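Local coordinates for protein digeranylgeranylglycerophospholipid reductase (Sulfolobus acidocaldarius, PDB 4OPC) that reduces the double bonds of the geranylgeranyl chains of archaeal membrane lipids, using a bound FAD, to give saturated archaeols, at residues A[60-65]-A[304-309]; A[17-22]-A[101-106]. All coordinates share one frame; numbering follows the deposited sequence. Where two conformers were deposited one is given.

Interaction 1 (A[60-65]-A[304-309]); sequences LGMPYP and SAMISG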
loop_
_atom_site.group_PDB
_atom_site.type_symbol
_atom_site.label_atom_id
_atom_site.label_comp_id
_atom_site.label_asym_id
_atom_site.label_seq_id
_atom_site.Cartn_x
_atom_site.Cartn_y
_atom_site.Cartn_z
ATOM N N LEU A 60 -6.286 7.412 -13.326
ATOM C CA LEU A 60 -6.795 8.319 -12.304
ATOM C C LEU A 60 -6.694 9.782 -12.672
ATOM O O LEU A 60 -7.237 10.643 -11.974
ATOM C CB LEU A 60 -6.048 8.097 -10.995
ATOM C CG LEU A 60 -6.137 6.689 -10.424
ATOM C CD1 LEU A 60 -5.195 6.541 -9.257
ATOM C CD2 LEU A 60 -7.570 6.351 -10.014
ATOM N N GLY A 61 -5.972 10.065 -13.748
ATOM C CA GLY A 61 -5.775 11.436 -14.171
ATOM C C GLY A 61 -4.887 12.189 -13.201
ATOM O O GLY A 61 -5.052 13.388 -12.996
ATOM N N MET A 62 -3.950 11.476 -12.589
ATOM C CA MET A 62 -2.952 12.125 -11.756
ATOM C C MET A 62 -1.831 12.634 -12.647
ATOM O O MET A 62 -1.497 11.998 -13.656
ATOM C CB MET A 62 -2.406 11.167 -10.699
ATOM C CG MET A 62 -3.376 10.902 -9.554
ATOM S SD MET A 62 -3.579 12.292 -8.425
ATOM C CE MET A 62 -1.966 12.326 -7.633
ATOM N N PRO A 63 -1.259 13.793 -12.281
ATOM C CA PRO A 63 -0.174 14.413 -13.036
ATOM C C PRO A 63 0.929 13.420 -13.358
ATOM O O PRO A 63 1.377 12.658 -12.505
ATOM C CB PRO A 63 0.338 15.488 -12.073
ATOM C CG PRO A 63 -0.852 15.876 -11.299
ATOM C CD PRO A 63 -1.636 14.603 -11.111
ATOM N N TYR A 64 1.369 13.448 -14.602
ATOM C CA TYR A 64 2.440 12.590 -15.058
ATOM C C TYR A 64 3.775 13.085 -14.504
ATOM O O TYR A 64 4.072 14.275 -14.585
ATOM C CB TYR A 64 2.465 12.645 -16.580
ATOM C CG TYR A 64 2.830 11.360 -17.264
ATOM C CD1 TYR A 64 2.084 10.204 -17.073
ATOM C CD2 TYR A 64 3.903 11.312 -18.136
ATOM C CE1 TYR A 64 2.415 9.035 -17.719
ATOM C CE2 TYR A 64 4.238 10.158 -18.779
ATOM C CZ TYR A 64 3.496 9.022 -18.574
ATOM O OH TYR A 64 3.858 7.875 -19.231
ATOM N N PRO A 65 4.581 12.177 -13.936
ATOM C CA PRO A 65 5.920 12.505 -13.431
ATOM C C PRO A 65 6.805 13.033 -14.560
ATOM O O PRO A 65 6.764 12.482 -15.661
ATOM C CB PRO A 65 6.453 11.152 -12.962
ATOM C CG PRO A 65 5.236 10.319 -12.729
ATOM C CD PRO A 65 4.251 10.754 -13.747
ATOM N N SER A 304 -2.152 2.237 -5.127
ATOM C CA SER A 304 -3.406 2.034 -4.428
ATOM C C SER A 304 -3.725 3.203 -3.477
ATOM O O SER A 304 -4.900 3.526 -3.271
ATOM C CB SER A 304 -3.399 0.687 -3.713
ATOM O OG SER A 304 -2.207 0.534 -2.949
ATOM N N ALA A 305 -2.700 3.856 -2.931
ATOM C CA ALA A 305 -2.921 5.095 -2.181
ATOM C C ALA A 305 -3.623 6.116 -3.063
ATOM O O ALA A 305 -4.585 6.753 -2.632
ATOM C CB ALA A 305 -1.606 5.670 -1.688
ATOM N N MET A 306 -3.125 6.296 -4.286
ATOM C CA MET A 306 -3.771 7.217 -5.230
ATOM C C MET A 306 -5.203 6.801 -5.571
ATOM O O MET A 306 -6.086 7.649 -5.656
ATOM C CB MET A 306 -2.941 7.375 -6.500
ATOM C CG MET A 306 -1.583 8.030 -6.240
ATOM S SD MET A 306 -0.733 8.549 -7.731
ATOM C CE MET A 306 -0.314 6.923 -8.289
ATOM N N ILE A 307 -5.433 5.503 -5.754
ATOM C CA ILE A 307 -6.793 5.026 -5.978
ATOM C C ILE A 307 -7.671 5.408 -4.786
ATOM O O ILE A 307 -8.785 5.897 -4.956
ATOM C CB ILE A 307 -6.825 3.503 -6.199
ATOM C CG1 ILE A 307 -6.065 3.129 -7.479
ATOM C CG2 ILE A 307 -8.272 3.025 -6.253
ATOM C CD1 ILE A 307 -5.968 1.615 -7.708
ATOM N N SER A 308 -7.176 5.202 -3.574
ATOM C CA SER A 308 -7.980 5.541 -2.405
ATOM C C SER A 308 -8.276 7.049 -2.319
ATOM O O SER A 308 -9.366 7.421 -1.911
ATOM C CB SER A 308 -7.369 4.968 -1.108
ATOM O OG SER A 308 -6.176 5.642 -0.723
ATOM N N GLY A 309 -7.340 7.898 -2.741
ATOM C CA GLY A 309 -7.596 9.330 -2.768
ATOM C C GLY A 309 -8.664 9.692 -3.781
ATOM O O GLY A 309 -9.513 10.562 -3.526
#

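Interaction 2 (A[17-22]-A[101-106]); sequences AGSSAA and LYNQRV. With FDA (dihydroflavine-adenine dinucleotide), chain B.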
loop_
_atom_site.group_PDB
_atom_site.type_symbol
_atom_site.label_atom_id
_atom_site.label_comp_id
_atom_site.label_asym_id
_atom_site.label_seq_id
_atom_site.Cartn_x
_atom_site.Cartn_y
_atom_site.Cartn_z
ATOM N N ALA A 17 -1.334 9.407 -0.592
ATOM C CA ALA A 17 -2.768 9.310 -0.344
ATOM C C ALA A 17 -3.399 10.688 -0.163
ATOM O O ALA A 17 -4.300 11.073 -0.905
ATOM C CB ALA A 17 -3.044 8.417 0.861
ATOM N N GLY A 18 -2.909 11.457 0.807
ATOM C CA GLY A 18 -3.485 12.764 1.080
ATOM C C GLY A 18 -3.367 13.732 -0.078
ATOM O O GLY A 18 -4.301 14.501 -0.369
ATOM N N SER A 19 -2.209 13.714 -0.738
ATOM C CA SER A 19 -2.000 14.618 -1.864
ATOM C C SER A 19 -2.929 14.277 -3.027
ATOM O O SER A 19 -3.413 15.181 -3.712
ATOM C CB SER A 19 -0.535 14.650 -2.318
ATOM O OG SER A 19 -0.142 13.415 -2.886
ATOM N N SER A 20 -3.191 12.992 -3.249
ATOM C CA SER A 20 -4.144 12.562 -4.279
ATOM C C SER A 20 -5.543 13.065 -3.968
ATOM O O SER A 20 -6.247 13.571 -4.832
ATOM C CB SER A 20 -4.167 11.037 -4.412
ATOM O OG SER A 20 -3.004 10.580 -5.065
ATOM N N ALA A 21 -5.952 12.922 -2.713
ATOM C CA ALA A 21 -7.262 13.424 -2.303
ATOM C C ALA A 21 -7.358 14.935 -2.544
ATOM O O ALA A 21 -8.359 15.423 -3.088
ATOM C CB ALA A 21 -7.528 13.089 -0.836
ATOM N N ALA A 22 -6.320 15.668 -2.147
ATOM C CA ALA A 22 -6.302 17.121 -2.318
ATOM C C ALA A 22 -6.404 17.482 -3.799
ATOM O O ALA A 22 -7.196 18.351 -4.190
ATOM C CB ALA A 22 -5.033 17.709 -1.720
ATOM N N LEU A 101 9.908 14.792 -4.642
ATOM C CA LEU A 101 9.760 15.823 -5.668
ATOM C C LEU A 101 8.395 15.744 -6.350
ATOM O O LEU A 101 7.721 16.758 -6.528
ATOM C CB LEU A 101 10.882 15.723 -6.697
ATOM C CG LEU A 101 11.160 16.974 -7.520
ATOM C CD1 LEU A 101 11.767 18.047 -6.631
ATOM C CD2 LEU A 101 12.084 16.623 -8.658
ATOM N N TYR A 102 7.977 14.545 -6.733
ATOM C CA TYR A 102 6.669 14.390 -7.350
ATOM C C TYR A 102 5.532 14.733 -6.387
ATOM O O TYR A 102 4.618 15.487 -6.742
ATOM C CB TYR A 102 6.479 12.962 -7.877
ATOM C CG TYR A 102 5.099 12.767 -8.451
ATOM C CD1 TYR A 102 4.771 13.266 -9.705
ATOM C CD2 TYR A 102 4.108 12.120 -7.718
ATOM C CE1 TYR A 102 3.498 13.119 -10.221
ATOM C CE2 TYR A 102 2.837 11.961 -8.226
ATOM C CZ TYR A 102 2.532 12.459 -9.478
ATOM O OH TYR A 102 1.256 12.316 -9.984
ATOM N N ASN A 103 5.593 14.176 -5.181
ATOM C CA ASN A 103 4.595 14.417 -4.143
ATOM C C ASN A 103 4.444 15.920 -3.872
ATOM O O ASN A 103 3.319 16.435 -3.777
ATOM C CB ASN A 103 5.048 13.661 -2.883
ATOM C CG ASN A 103 3.942 13.404 -1.880
ATOM O OD1 ASN A 103 4.003 12.408 -1.157
ATOM N ND2 ASN A 103 2.958 14.293 -1.791
ATOM N N GLN A 104 5.565 16.623 -3.759
ATOM C CA GLN A 104 5.516 18.058 -3.502
ATOM C C GLN A 104 4.914 18.821 -4.672
ATOM O O GLN A 104 4.216 19.825 -4.472
ATOM C CB GLN A 104 6.901 18.591 -3.123
ATOM C CG GLN A 104 7.328 18.135 -1.718
ATOM C CD GLN A 104 8.815 18.237 -1.468
ATOM O OE1 GLN A 104 9.480 19.168 -1.934
ATOM N NE2 GLN A 104 9.352 17.276 -0.721
ATOM N N ARG A 105 5.177 18.370 -5.894
ATOM C CA ARG A 105 4.602 19.037 -7.059
ATOM C C ARG A 105 3.085 18.860 -7.098
ATOM O O ARG A 105 2.354 19.808 -7.393
ATOM C CB ARG A 105 5.240 18.542 -8.362
ATOM C CG ARG A 105 4.606 19.122 -9.631
ATOM C CD ARG A 105 4.741 18.100 -10.760
ATOM N NE ARG A 105 3.719 18.240 -11.783
ATOM C CZ ARG A 105 3.513 17.345 -12.738
ATOM N NH1 ARG A 105 4.263 16.246 -12.789
ATOM N NH2 ARG A 105 2.560 17.544 -13.638
ATOM N N VAL A 106 2.610 17.657 -6.800
ATOM C CA VAL A 106 1.173 17.415 -6.697
ATOM C C VAL A 106 0.556 18.363 -5.675
ATOM O O VAL A 106 -0.452 19.005 -5.948
ATOM C CB VAL A 106 0.863 15.954 -6.328
ATOM C CG1 VAL A 106 -0.623 15.758 -6.062
ATOM C CG2 VAL A 106 1.331 15.023 -7.444
HETATM P PA FDA B . 2.753 8.218 3.988
HETATM O O1A FDA B . 3.322 7.570 5.189
HETATM O O2A FDA B . 3.648 8.334 2.759
HETATM O O5B FDA B . 2.275 9.679 4.366
HETATM C C5B FDA B . 1.617 9.932 5.624
HETATM C C4B FDA B . 1.818 11.388 5.949
HETATM O O4B FDA B . 1.017 11.737 7.096
HETATM C C3B FDA B . 3.259 11.786 6.284
HETATM O O3B FDA B . 3.738 12.785 5.385
HETATM C C2B FDA B . 3.187 12.231 7.758
HETATM O O2B FDA B . 4.081 13.292 8.054
HETATM C C1B FDA B . 1.735 12.671 7.878
HETATM N N9A FDA B . 1.136 12.628 9.206
HETATM C C8A FDA B . 0.996 11.530 10.019
HETATM N N7A FDA B . 0.339 11.770 11.131
HETATM C C5A FDA B . 0.016 13.116 11.036
HETATM C C6A FDA B . -0.728 13.972 11.871
HETATM N N6A FDA B . -1.342 13.572 12.986
HETATM N N1A FDA B . -0.909 15.242 11.459
HETATM C C2A FDA B . -0.330 15.640 10.322
HETATM N N3A FDA B . 0.356 14.916 9.434
HETATM C C4A FDA B . 0.470 13.647 9.841
HETATM N N1 FDA B . 4.915 1.251 -2.614
HETATM C C2 FDA B . 5.004 1.337 -3.980
HETATM O O2 FDA B . 4.030 1.633 -4.666
HETATM N N3 FDA B . 6.233 1.113 -4.543
HETATM C C4 FDA B . 7.380 0.695 -3.900
HETATM O O4 FDA B . 8.445 0.664 -4.513
HETATM C C4X FDA B . 7.219 0.560 -2.504
HETATM N N5 FDA B . 8.293 0.188 -1.751
HETATM C C5X FDA B . 8.277 0.365 -0.383
HETATM C C6 FDA B . 9.445 0.255 0.357
HETATM C C7 FDA B . 9.473 0.518 1.718
HETATM C C7M FDA B . 10.792 0.511 2.446
HETATM C C8 FDA B . 8.282 0.858 2.378
HETATM C C8M FDA B . 8.293 1.218 3.846
HETATM C C9 FDA B . 7.098 0.950 1.642
HETATM C C9A FDA B . 7.086 0.730 0.270
HETATM N N10 FDA B . 5.915 0.855 -0.512
HETATM C C10 FDA B . 6.019 0.888 -1.886
HETATM C "C1'" FDA B . 4.625 1.276 0.088
HETATM C "C2'" FDA B . 4.401 2.787 -0.106
HETATM O "O2'" FDA B . 5.590 3.517 0.209
HETATM C "C3'" FDA B . 3.273 3.281 0.802
HETATM O "O3'" FDA B . 2.172 2.392 0.667
HETATM C "C4'" FDA B . 2.742 4.686 0.484
HETATM O "O4'" FDA B . 3.803 5.628 0.336
HETATM C "C5'" FDA B . 1.772 5.158 1.543
HETATM O "O5'" FDA B . 1.373 6.517 1.273
HETATM P P FDA B . 0.488 7.303 2.336
HETATM O O1P FDA B . 0.237 8.638 1.765
HETATM O O2P FDA B . -0.711 6.480 2.783
HETATM O O3P FDA B . 1.407 7.403 3.642
#

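Interaction 1 (A[60-65]-A[304-309])
Leu60 meets helix 302-322 with one methyl group. Its CD1 lies 3.7 Å from Met306 CB and 3.7 Å from the backbone N of Ile307, so it rests where two successive helix residues join. The same Leu60 CD1 is 3.9 Å from Ile307 CG1. The CB of Ile307 points away from the loop, but its CG1 lies beside the backbone N (chi1 -64°), and that branch reaches Leu60. This is the close-packed part of the contact: a methyl against side-chain carbons and the helix backbone. Met62 adds a second, slightly wider touch. Its CG, set beside the backbone N by chi1 (-74°), faces the sulfur of Met306, and the bends at chi2 and chi3 fold CE back to the same sulfur. Met62 CE and Met62 CG are each 4.0 Å from Met306 SD, and the two methionines cross obliquely.

The contact joins the end of helix 54-60 to the long helix that begins at the FAD-binding residue Lys302, directly after Gly301. In the chain this helix comes after strand 284-286 of the Rossmann-type sheet. The contact also borders the lipid pocket. Ile307 touches the bound phospholipid, and its side chain packs on His56 and Tyr341, both of which bind the lipid in a structure of this protein. Phe57 and Phe16 pack on Met306 as well.

Toward solvent the contact thins out. Leu60 is only partly covered. Gly61 is exposed and does not touch the helix; it is the first residue to leave helical geometry, with positive phi (69°). Beyond Met62 the chain leaves helix 302-322. Residues 63-65 do not touch segment 304-309, and Pro63 O and Tyr64 O bond to helix 99-112.

Interaction 2 (A[17-22]-A[101-106])
Ser19 faces Val106 and Asn103 where two helices of the Rossmann-type FAD-binding fold pack together. Helix 16-25 follows strand 9-12 and carries Gly18, the last glycine of a GxGxxG pattern with Gly13 and Gly15. Helix 99-112 leads to strand 116-118, at the edge of the same sheet. Within these two segments the backbones are nearest at Ser19 and Val106, whose CA atoms are 6.4 Å apart.

Ser19 has the most surface buried here. Its CB points at helix 99-112, and Val106 CG1 packs 3.9 Å from Ser19 CB. The hydroxyl turns back on its own helix: with chi1 at 67°, OG sits between the backbone N and the carbonyl carbon and hydrogen-bonds to Gly15 O.

Val106 reaches across with CG1, which is anti to its backbone N (chi1 173°) and lies 3.7 Å from Ser19 O. Its other methyl, CG2, sits over one face of the Tyr102 ring, offset toward the rim. The two branches thus pack on different partners, one across the contact and one within the helix.

Asn103 brings its amide alongside Ser19. Asn103 ND2 is 3.4 Å from Ser19 OG, but the angle is too poor for a hydrogen bond. ND2 gives its hydrogen bond to Gly14 O instead, tying helix 99-112 to the glycine-rich loop. The start of helix 16-25 faces a cofactor phosphate, and the helix dipole probably helps to stabilise its charge. Ala17 N donates to O1P of the reduced FAD over 2.9 Å, at a nearly straight 165°.

Overall arrangement
The centres of the two interactions lie 9 Å apart, on the same side of the chain's centre. Their segments alternate in sequence: 17-22, 60-65, 101-106, 304-309. The loop 60-65 touches both helices of interaction 2. Pro63 O probably hydrogen-bonds to Tyr102 OH (2.5 Å), and Tyr64 O probably to Arg105 NH1 (2.7 Å). Ser20, in the conformer given, packs through OG against Met62 and Met306 of interaction 1. Helix 16-25 is in contact with both helix 99-112 and helix 302-322. Together the two contacts join the pyrophosphate-binding part of the FAD site to the lipid pocket, with Ala17 at a cofactor phosphate and Ile307 at the phospholipid.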